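PDB 4OVQ: TRAP dicarboxylate ABC transporter, substrate-binding protein from Roseobacter denitrificans, which binds beta-D-glucuronate and probably delivers it, as a periplasmic solute-binding protein, to a TRAP-type transporter. Local coordinates for residues 146-151 with 176-181. Numbering follows the deposited sequence.
With BDP (beta-D-glucopyranuronic acid), chain C.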
loop_
_atom_site.group_PDB
_atom_site.type_symbol
_atom_site.label_atom_id
_atom_site.label_comp_id
_atom_site.label_asym_id
_atom_site.label_seq_id
_atom_site.Cartn_x
_atom_site.Cartn_y
_atom_site.Cartn_z
ATOM N N ARG A 146 -3.864 1.865 -7.559
ATOM C CA ARG A 146 -4.545 3.037 -7.043
ATOM C C ARG A 146 -4.931 3.996 -8.180
ATOM O O ARG A 146 -4.120 4.276 -9.056
ATOM C CB ARG A 146 -3.628 3.770 -6.036
ATOM C CG ARG A 146 -3.127 2.901 -4.925
ATOM C CD ARG A 146 -2.116 3.618 -4.034
ATOM N NE ARG A 146 -2.667 4.725 -3.271
ATOM C CZ ARG A 146 -3.016 4.657 -1.986
ATOM N NH1 ARG A 146 -3.012 3.496 -1.344
ATOM N NH2 ARG A 146 -3.461 5.734 -1.390
ATOM N N SER A 147 -6.160 4.485 -8.131
ATOM C CA SER A 147 -6.684 5.446 -9.100
ATOM C C SER A 147 -7.417 6.597 -8.418
ATOM O O SER A 147 -7.870 6.466 -7.281
ATOM C CB SER A 147 -7.665 4.762 -10.041
ATOM O OG SER A 147 -7.005 3.820 -10.866
ATOM N N PHE A 148 -7.558 7.713 -9.140
ATOM C CA PHE A 148 -8.156 8.911 -8.595
ATOM C C PHE A 148 -9.658 8.798 -8.420
ATOM O O PHE A 148 -10.365 8.201 -9.237
ATOM C CB PHE A 148 -7.899 10.124 -9.514
ATOM C CG PHE A 148 -6.463 10.543 -9.583
ATOM C CD1 PHE A 148 -5.826 11.052 -8.465
ATOM C CD2 PHE A 148 -5.752 10.468 -10.777
ATOM C CE1 PHE A 148 -4.505 11.453 -8.535
ATOM C CE2 PHE A 148 -4.450 10.865 -10.840
ATOM C CZ PHE A 148 -3.819 11.353 -9.703
ATOM N N TYR A 149 -10.164 9.436 -7.378
ATOM C CA TYR A 149 -11.590 9.643 -7.251
ATOM C C TYR A 149 -11.898 11.024 -6.667
ATOM O O TYR A 149 -11.132 11.554 -5.870
ATOM C CB TYR A 149 -12.254 8.543 -6.425
ATOM C CG TYR A 149 -11.615 8.143 -5.100
ATOM C CD1 TYR A 149 -11.980 8.743 -3.925
ATOM C CD2 TYR A 149 -10.747 7.060 -5.035
ATOM C CE1 TYR A 149 -11.467 8.326 -2.706
ATOM C CE2 TYR A 149 -10.206 6.628 -3.829
ATOM C CZ TYR A 149 -10.576 7.268 -2.662
ATOM O OH TYR A 149 -10.041 6.820 -1.467
ATOM N N ASN A 150 -13.027 11.603 -7.070
ATOM C CA ASN A 150 -13.451 12.898 -6.557
ATOM C C ASN A 150 -14.941 13.061 -6.801
ATOM O O ASN A 150 -15.542 12.249 -7.500
ATOM C CB ASN A 150 -12.668 14.050 -7.182
ATOM C CG ASN A 150 -13.114 14.355 -8.604
ATOM O OD1 ASN A 150 -13.858 15.316 -8.832
ATOM N ND2 ASN A 150 -12.662 13.548 -9.557
ATOM N N GLY A 151 -15.515 14.114 -6.233
ATOM C CA GLY A 151 -16.953 14.297 -6.258
ATOM C C GLY A 151 -17.431 15.245 -7.347
ATOM O O GLY A 151 -18.629 15.342 -7.590
ATOM N N GLY A 176 4.692 15.268 -4.602
ATOM C CA GLY A 176 5.222 15.582 -5.920
ATOM C C GLY A 176 4.370 15.174 -7.113
ATOM O O GLY A 176 4.154 15.940 -8.051
HETATM N N MSE A 177 3.904 13.936 -7.099
HETATM C CA MSE A 177 3.044 13.428 -8.141
HETATM C C MSE A 177 1.874 14.385 -8.348
HETATM O O MSE A 177 1.556 14.717 -9.465
HETATM C CB MSE A 177 2.528 12.016 -7.772
HETATM C CG MSE A 177 1.444 11.462 -8.677
HETATM SE SE MSE A 177 0.726 9.791 -8.055
HETATM C CE MSE A 177 -0.342 10.450 -6.646
ATOM N N ILE A 178 1.217 14.803 -7.269
ATOM C CA ILE A 178 0.040 15.657 -7.416
ATOM C C ILE A 178 0.433 17.034 -7.938
ATOM O O ILE A 178 -0.212 17.557 -8.845
ATOM C CB ILE A 178 -0.767 15.779 -6.110
ATOM C CG1 ILE A 178 -1.233 14.386 -5.631
ATOM C CG2 ILE A 178 -1.950 16.747 -6.285
ATOM C CD1 ILE A 178 -2.304 13.724 -6.513
ATOM N N ALA A 179 1.504 17.598 -7.389
ATOM C CA ALA A 179 1.941 18.941 -7.775
ATOM C C ALA A 179 2.283 18.976 -9.269
ATOM O O ALA A 179 2.003 19.979 -9.957
ATOM C CB ALA A 179 3.114 19.377 -6.913
ATOM N N GLU A 180 2.822 17.878 -9.804
ATOM C CA GLU A 180 3.199 17.851 -11.235
ATOM C C GLU A 180 1.997 17.676 -12.190
ATOM O O GLU A 180 2.097 17.891 -13.417
ATOM C CB GLU A 180 4.267 16.777 -11.489
ATOM C CG GLU A 180 5.527 17.000 -10.657
ATOM C CD GLU A 180 6.280 18.276 -11.044
ATOM O OE1 GLU A 180 6.083 18.754 -12.182
ATOM O OE2 GLU A 180 7.043 18.804 -10.208
ATOM N N LEU A 181 0.853 17.298 -11.626
ATOM C CA LEU A 181 -0.389 17.260 -12.360
ATOM C C LEU A 181 -1.146 18.559 -12.122
ATOM O O LEU A 181 -2.274 18.709 -12.580
ATOM C CB LEU A 181 -1.221 16.052 -11.923
ATOM C CG LEU A 181 -0.578 14.675 -12.162
ATOM C CD1 LEU A 181 -1.433 13.575 -11.564
ATOM C CD2 LEU A 181 -0.381 14.434 -13.659
HETATM C C1 BDP C . -4.767 1.394 1.174
HETATM C C2 BDP C . -3.737 0.623 1.958
HETATM C C3 BDP C . -3.767 1.136 3.331
HETATM C C4 BDP C . -3.461 2.596 3.347
HETATM C C5 BDP C . -4.445 3.349 2.483
HETATM C C6 BDP C . -4.154 4.856 2.411
HETATM O O2 BDP C . -4.198 -0.770 1.949
HETATM O O3 BDP C . -2.637 0.469 4.008
HETATM O O4 BDP C . -3.510 3.108 4.745
HETATM O O5 BDP C . -4.466 2.831 1.160
HETATM O O6A BDP C . -3.700 5.443 3.438
HETATM O O1 BDP C . -4.826 1.018 -0.171
HETATM O O6B BDP C . -4.550 5.408 1.355
#
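In one domain of this TRAP solute-binding protein, strand 146-150 packs through the ring of Phe148, which meets Ile178 in the last turn of helix 172-180 and Leu181 just past its end. The contact is apolar and small, burying 117 Å² over both sides. Ile178 CD1 reaches the ring at its edge, near the ring plane, 3.8 Å from Phe148 CE1. Leu181 approaches obliquely, its CD1 lying 3.8 Å from Phe148 CZ. The CB bond of Phe148 points toward the helix, and with CG anti to the carbonyl carbon (chi1 -67°) the CE1/CZ rim of the ring meets it. The ring of Phe148 also meets that of His229 on strand 223-230, and Ile178 also touches Val166 and Val168.

Two residues earlier, the same strand serves the ligand. Arg146 NH1 donates to the ring oxygen O5 of glucuronate (3.0 Å). Arg146 NH2 donates to carboxylate atom O6B in a straighter bond (169° against 153°). The ligand carbon C6 lies in the guanidinium plane at its edge, and a salt bridge from NE to Glu206 is likely to restrain the group's rotation. A leucine in place of Arg146 would probably cost glucuronate both its O5 and O6B bonds from this side chain and leave Glu206 without this salt-bridge partner. With Arg167 also bonded to glucuronate, Arg146 is consistent with the arginine-based carboxylate recognition of TRAP solute-binding proteins.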